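PDB 1M7S: catalase from Pseudomonas syringae, which decomposes hydrogen peroxide into water and oxygen with a haem cofactor, protecting the cell from the toxic effects of peroxide. Local coordinates for the interface of chains A and B. Sequence-based numbering; all coordinates share one arbitrary frame. Chains: chain A/B, Catalase.

Contact 1: the interface of chains A and B. Residues chain A 133, 323, 403-405; chain B 14, 16-18.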
ATOM      1  N   ASP A 133      23.664  15.377  13.534  1.00  6.83           N
ATOM      2  CA  ASP A 133      23.642  15.177  12.087  1.00  9.01           C
ATOM      3  C   ASP A 133      22.569  14.148  11.810  1.00  6.89           C
ATOM      4  O   ASP A 133      22.590  13.118  12.481  1.00  8.49           O
ATOM      5  CB  ASP A 133      25.027  14.777  11.527  1.00  7.97           C
ATOM      6  CG  ASP A 133      25.095  14.755  10.020  1.00 12.65           C
ATOM      7  OD1 ASP A 133      24.186  14.148   9.377  1.00 12.10           O
ATOM      8  OD2 ASP A 133      26.049  15.309   9.365  1.00 11.52           O
ATOM      9  N   ARG A 323      22.807  20.699  10.480  1.00  6.00           N
ATOM     10  CA  ARG A 323      22.775  19.435   9.790  1.00  8.21           C
ATOM     11  C   ARG A 323      21.744  18.410  10.224  1.00  9.03           C
ATOM     12  O   ARG A 323      21.425  17.531   9.404  1.00 12.08           O
ATOM     13  CB  ARG A 323      24.181  18.782   9.927  1.00  7.99           C
ATOM     14  CG  ARG A 323      25.133  19.642   9.109  1.00  8.01           C
ATOM     15  CD  ARG A 323      26.535  19.026   9.224  1.00  9.81           C
ATOM     16  NE  ARG A 323      27.541  19.980   8.725  1.00 10.33           N
ATOM     17  CZ  ARG A 323      28.865  19.698   8.824  1.00  9.55           C
ATOM     18  NH1 ARG A 323      29.298  18.573   9.341  1.00 10.09           N
ATOM     19  NH2 ARG A 323      29.707  20.586   8.312  1.00 10.60           N
ATOM     20  N   GLN A 403      32.596  15.604   3.764  1.00  9.22           N
ATOM     21  CA  GLN A 403      31.948  14.792   4.820  1.00 10.54           C
ATOM     22  C   GLN A 403      32.837  14.957   6.050  1.00 11.05           C
ATOM     23  O   GLN A 403      33.850  14.242   6.189  1.00 10.50           O
ATOM     24  CB  GLN A 403      31.930  13.331   4.412  1.00 10.38           C
ATOM     25  CG  GLN A 403      30.966  13.018   3.234  1.00 11.92           C
ATOM     26  CD  GLN A 403      31.284  11.639   2.673  1.00 13.92           C
ATOM     27  OE1 GLN A 403      32.322  11.403   2.047  1.00 15.17           O
ATOM     28  NE2 GLN A 403      30.350  10.707   2.891  1.00 14.96           N
ATOM     29  N   ALA A 404      32.504  15.920   6.906  1.00  9.47           N
ATOM     30  CA  ALA A 404      33.397  16.145   8.051  1.00  8.94           C
ATOM     31  C   ALA A 404      32.614  16.798   9.183  1.00 12.64           C
ATOM     32  O   ALA A 404      31.740  17.625   8.909  1.00 12.83           O
ATOM     33  CB  ALA A 404      34.598  17.023   7.609  1.00  9.49           C
ATOM     34  N   LYS A 405      32.941  16.404  10.402  1.00 11.22           N
ATOM     35  CA  LYS A 405      32.219  16.975  11.542  1.00 13.25           C
ATOM     36  C   LYS A 405      32.383  18.480  11.652  1.00 12.30           C
ATOM     37  O   LYS A 405      33.351  19.104  11.178  1.00 10.60           O
ATOM     38  CB  LYS A 405      32.723  16.296  12.836  1.00 16.55           C
ATOM     39  CG  LYS A 405      34.240  16.381  12.888  1.00 20.06           C
ATOM     40  CD  LYS A 405      34.805  16.639  14.287  1.00 24.82           C
ATOM     41  CE  LYS A 405      35.533  17.980  14.229  1.00 26.02           C
ATOM     42  NZ  LYS A 405      35.690  18.741  15.489  1.00 24.38           N
TER
ATOM     43  N   ASP B  14      31.631   7.183   4.979  1.00 14.40           N
ATOM     44  CA  ASP B  14      31.475   7.981   6.211  1.00 15.04           C
ATOM     45  C   ASP B  14      30.024   7.796   6.657  1.00 13.79           C
ATOM     46  O   ASP B  14      29.122   8.283   5.982  1.00 15.50           O
ATOM     47  CB  ASP B  14      31.822   9.456   6.061  1.00 14.28           C
ATOM     48  CG  ASP B  14      31.925  10.270   7.347  1.00 15.23           C
ATOM     49  OD1 ASP B  14      31.463   9.841   8.416  1.00 12.75           O
ATOM     50  OD2 ASP B  14      32.522  11.393   7.365  1.00 14.19           O
ATOM     51  N   GLN B  16      28.966   8.940   9.695  1.00 10.49           N
ATOM     52  CA  GLN B  16      28.772   9.888  10.758  1.00 12.03           C
ATOM     53  C   GLN B  16      28.427  11.301  10.302  1.00  9.11           C
ATOM     54  O   GLN B  16      27.829  12.048  11.067  1.00  9.75           O
ATOM     55  CB  GLN B  16      30.063  10.041  11.609  1.00 13.51           C
ATOM     56  CG  GLN B  16      30.733   8.751  12.016  1.00 14.19           C
ATOM     57  CD  GLN B  16      29.790   7.695  12.550  1.00 15.44           C
ATOM     58  OE1 GLN B  16      28.851   7.905  13.324  1.00 15.61           O
ATOM     59  NE2 GLN B  16      30.035   6.481  12.064  1.00 12.54           N
ATOM     60  N   ASN B  17      28.773  11.646   9.076  1.00  8.36           N
ATOM     61  CA  ASN B  17      28.565  12.990   8.550  1.00  8.08           C
ATOM     62  C   ASN B  17      27.817  12.950   7.213  1.00 10.85           C
ATOM     63  O   ASN B  17      28.199  12.172   6.338  1.00  9.91           O
ATOM     64  CB  ASN B  17      29.935  13.671   8.278  1.00  9.44           C
ATOM     65  CG  ASN B  17      30.732  13.762   9.593  1.00  9.36           C
ATOM     66  OD1 ASN B  17      30.314  14.402  10.566  1.00  9.48           O
ATOM     67  ND2 ASN B  17      31.833  13.007   9.632  1.00 11.06           N
ATOM     68  N   SER B  18      26.824  13.847   7.043  1.00  9.81           N
ATOM     69  CA  SER B  18      26.158  13.936   5.764  1.00  8.78           C
ATOM     70  C   SER B  18      27.093  14.726   4.829  1.00 10.44           C
ATOM     71  O   SER B  18      27.883  15.584   5.286  1.00 10.17           O
ATOM     72  CB  SER B  18      24.877  14.806   5.914  1.00 10.31           C
ATOM     73  OG  SER B  18      23.881  14.131   6.697  1.00 12.19           O
TER
HETATM   74  O   HOH W   1      27.672  11.050   3.937  1.00 12.37           O
HETATM   75  O   HOH W   2      21.470  15.630   7.229  1.00 15.31           O
HETATM   76  O   HOH W   3      29.987  17.350   6.213  1.00 15.72           O

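Contact 2: the interface of chains A and B. Residues chain A 137, 327, 330-331, 334-335; chain B 38, 41-42.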
ATOM      1  N   PHE A 137      20.270   9.637  12.750  1.00  6.81           N
ATOM      2  CA  PHE A 137      18.948   9.518  13.347  1.00  7.63           C
ATOM      3  C   PHE A 137      18.424   8.085  13.417  1.00  5.50           C
ATOM      4  O   PHE A 137      17.999   7.650  14.481  1.00  6.38           O
ATOM      5  CB  PHE A 137      17.915  10.468  12.686  1.00  7.21           C
ATOM      6  CG  PHE A 137      16.613  10.522  13.442  1.00  7.46           C
ATOM      7  CD1 PHE A 137      16.541  11.196  14.637  1.00  7.93           C
ATOM      8  CD2 PHE A 137      15.468   9.932  12.908  1.00  9.60           C
ATOM      9  CE1 PHE A 137      15.339  11.254  15.338  1.00  8.97           C
ATOM     10  CE2 PHE A 137      14.269   9.993  13.608  1.00  6.13           C
ATOM     11  CZ  PHE A 137      14.198  10.679  14.808  1.00  8.88           C
ATOM     12  N   GLY A 327      18.282  17.147   7.340  1.00  8.44           N
ATOM     13  CA  GLY A 327      17.652  15.821   7.173  1.00  7.69           C
ATOM     14  C   GLY A 327      16.156  15.814   7.430  1.00  8.05           C
ATOM     15  O   GLY A 327      15.394  15.074   6.750  1.00  8.30           O
ATOM     16  N   PHE A 330      13.687  16.586   4.593  1.00  7.63           N
ATOM     17  CA  PHE A 330      13.409  15.473   3.718  1.00  6.98           C
ATOM     18  C   PHE A 330      12.484  14.437   4.390  1.00  8.25           C
ATOM     19  O   PHE A 330      11.527  13.904   3.754  1.00  4.92           O
ATOM     20  CB  PHE A 330      14.744  14.763   3.311  1.00  9.37           C
ATOM     21  CG  PHE A 330      14.411  13.455   2.576  1.00 10.03           C
ATOM     22  CD1 PHE A 330      13.918  13.502   1.292  1.00 12.14           C
ATOM     23  CD2 PHE A 330      14.570  12.225   3.192  1.00  9.97           C
ATOM     24  CE1 PHE A 330      13.582  12.334   0.613  1.00 11.64           C
ATOM     25  CE2 PHE A 330      14.221  11.054   2.536  1.00 10.68           C
ATOM     26  CZ  PHE A 330      13.712  11.108   1.250  1.00  9.47           C
ATOM     27  N   SER A 331      12.867  14.054   5.606  1.00  6.15           N
ATOM     28  CA  SER A 331      12.239  12.849   6.198  1.00  7.64           C
ATOM     29  C   SER A 331      10.765  12.850   6.535  1.00  9.59           C
ATOM     30  O   SER A 331      10.082  11.798   6.454  1.00  6.71           O
ATOM     31  CB  SER A 331      13.065  12.538   7.485  1.00  9.57           C
ATOM     32  OG  SER A 331      12.445  11.396   8.062  1.00 14.39           O
ATOM     33  N   ASP A 334       8.744  12.599   3.381  1.00  6.77           N
ATOM     34  CA  ASP A 334       8.911  11.252   2.845  1.00  8.80           C
ATOM     35  C   ASP A 334       8.113  10.195   3.611  1.00  7.39           C
ATOM     36  O   ASP A 334       7.409   9.400   2.991  1.00  7.86           O
ATOM     37  CB  ASP A 334      10.399  10.914   2.912  1.00  7.52           C
ATOM     38  CG  ASP A 334      10.698   9.551   2.335  1.00  8.48           C
ATOM     39  OD1 ASP A 334      10.332   9.344   1.150  1.00  9.23           O
ATOM     40  OD2 ASP A 334      11.259   8.759   3.145  1.00  9.14           O
ATOM     41  N   THR A 335       8.223  10.197   4.944  1.00  5.51           N
ATOM     42  CA  THR A 335       7.453   9.159   5.680  1.00  5.85           C
ATOM     43  C   THR A 335       5.945   9.385   5.509  1.00  6.43           C
ATOM     44  O   THR A 335       5.161   8.445   5.568  1.00  7.07           O
ATOM     45  CB  THR A 335       7.911   9.104   7.153  1.00  5.96           C
ATOM     46  OG1 THR A 335       7.388   7.902   7.767  1.00  5.61           O
ATOM     47  CG2 THR A 335       7.260  10.248   7.965  1.00  6.40           C
TER
ATOM     48  N   LEU B  38      17.456   7.076   5.397  1.00  7.40           N
ATOM     49  CA  LEU B  38      16.193   7.712   5.794  1.00  5.23           C
ATOM     50  C   LEU B  38      14.977   7.116   5.092  1.00  6.80           C
ATOM     51  O   LEU B  38      13.981   6.898   5.763  1.00  6.07           O
ATOM     52  CB  LEU B  38      16.302   9.225   5.584  1.00  8.07           C
ATOM     53  CG  LEU B  38      17.327   9.937   6.514  1.00  6.30           C
ATOM     54  CD1 LEU B  38      17.337  11.426   6.099  1.00  6.92           C
ATOM     55  CD2 LEU B  38      16.970   9.754   7.967  1.00  7.06           C
ATOM     56  N   PHE B  41      14.219   3.864   6.979  1.00  4.33           N
ATOM     57  CA  PHE B  41      13.739   4.195   8.307  1.00  3.04           C
ATOM     58  C   PHE B  41      12.289   4.669   8.309  1.00  3.78           C
ATOM     59  O   PHE B  41      11.404   4.262   9.068  1.00  3.12           O
ATOM     60  CB  PHE B  41      14.626   5.352   8.870  1.00  5.43           C
ATOM     61  CG  PHE B  41      14.165   5.791  10.235  1.00  6.54           C
ATOM     62  CD1 PHE B  41      14.368   5.019  11.349  1.00  7.82           C
ATOM     63  CD2 PHE B  41      13.486   7.016  10.356  1.00  5.86           C
ATOM     64  CE1 PHE B  41      13.900   5.430  12.620  1.00  8.05           C
ATOM     65  CE2 PHE B  41      13.048   7.414  11.581  1.00  7.61           C
ATOM     66  CZ  PHE B  41      13.238   6.637  12.731  1.00  9.65           C
ATOM     67  N   ASP B  42      12.042   5.573   7.321  1.00  6.00           N
ATOM     68  CA  ASP B  42      10.744   6.184   7.133  1.00  6.16           C
ATOM     69  C   ASP B  42       9.661   5.157   6.748  1.00  5.57           C
ATOM     70  O   ASP B  42       8.475   5.497   6.887  1.00  5.95           O
ATOM     71  CB  ASP B  42      10.807   7.213   5.958  1.00  5.76           C
ATOM     72  CG  ASP B  42      11.579   8.465   6.274  1.00  8.55           C
ATOM     73  OD1 ASP B  42      12.004   9.293   5.386  1.00  9.87           O
ATOM     74  OD2 ASP B  42      11.797   8.664   7.479  1.00  8.94           O
TER

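Contact 1: the interface of chains A and B
B:Ser18 closes a two-point grip on the carboxylate of A:Asp133, where the N-terminal segment of chain B lies against chain A; arms laid over a neighbouring subunit are typical of the catalase tetramer. The serine hydroxyl gives its hydrogen to the syn lone pair of A:Asp133 OD1, with B:Ser18 OG 2.7 Å away. The backbone N of B:Ser18 reaches A:Asp133 OD2 at 2.9 Å, also on the syn side but 32° out of the carboxylate plane. Bonds at both oxygens should restrict the rotation of the carboxylate; its CG stands anti to the backbone N (chi1 -172°), which extends the group toward the arm. B:Asn17 fills the next position, its amide lying against the backbone of A:Ala404 and A:Lys405, with B:Asn17 CG 3.6 Å from A:Ala404 C. Beside it A:Gln403 and B:Asp14 run past each other in opposite directions, A:Gln403 NE2 lying 3.7 Å from B:Asp14 CB and the amide and carboxylate planes 47° apart. Waters bridge the two chains: water 1 joins A:Gln403 NE2 to B:Asn17 O, water 2 links B:Ser18 OG with A:Arg323 O, and water 3 connects B:Ser18 O to A:Ala404 N. In the second shell, B:Asp14 shapes the arm: its OD2 takes a nearly straight bond, 2.9 Å long, from B:Asn17 ND2, essentially in the asparagine amide plane, while its OD1 accepts the backbone N of B:Gln16 from the anti side, well out of the carboxylate plane. On the other chain, A:Arg323, first residue of helix 323-339, probably steadies the loop that faces the arm by giving an NH1 bond of 2.7 Å to A:Ala404 O.

Contact 2: the interface of chains A and B
B:Asp42, just after helix 32-41, lies against one side of A helix 323-339, the catalase helix that carries the proximal haem ligand A:Tyr332. Its CB packs 3.7 Å from A:Thr335 CB. From there CG points away from the residue's own carbonyl carbon (chi1 -71°), leading the carboxylate along the helix toward A:Ser331 and A:Asp334. At one tip, OD2 accepts the hydroxyl hydrogen of A:Ser331, whose OG is 2.9 Å from B:Asp42 OD2 and comes from the syn side, 18° out of the carboxylate plane. At the other tip, B:Asp42 OD1 comes within 4.0 Å of A:Phe330 CE2. It is also modelled doubtfully close, 2.4 Å, to A:Asp334 OD2. The A:Asp334 CB lies over one face of the A:Phe330 ring, toward its rim. B:Leu38, one turn back, slides past that ring in the opposite direction, its CD1 4.1 Å from A:Phe330 CD2. Next to B:Asp42 in sequence, B:Phe41 meets A:Phe137, first residue of helix 137-144, edge to face, the ring planes 83° apart and the two CE2 atoms 3.5 Å from each other. The backbone of B:Asp42 is held as well: A:Thr335 OG1 donates in the carbonyl plane, onto a lone pair of B:Asp42 O, at 2.8 Å.

Contact 1 and contact 2 lie about 16 Å apart, between the centres of their C-alpha atoms. Both use A helix 323-339, contact 1 at its first residue and contact 2 along its later turns. They also draw on A:Asp133, before the 3-10 helix 134-136, and A:Phe137, which opens helix 137-144. Chain B supplies its N-terminal arm to one, and the end of helix 32-41 and the residue after it to the other. Because helix 323-339 carries the haem ligand A:Tyr332 and touches chain B in contact 2, subunit packing may help steady the haem pocket. Two-fold symmetry repeats both with the chains exchanged.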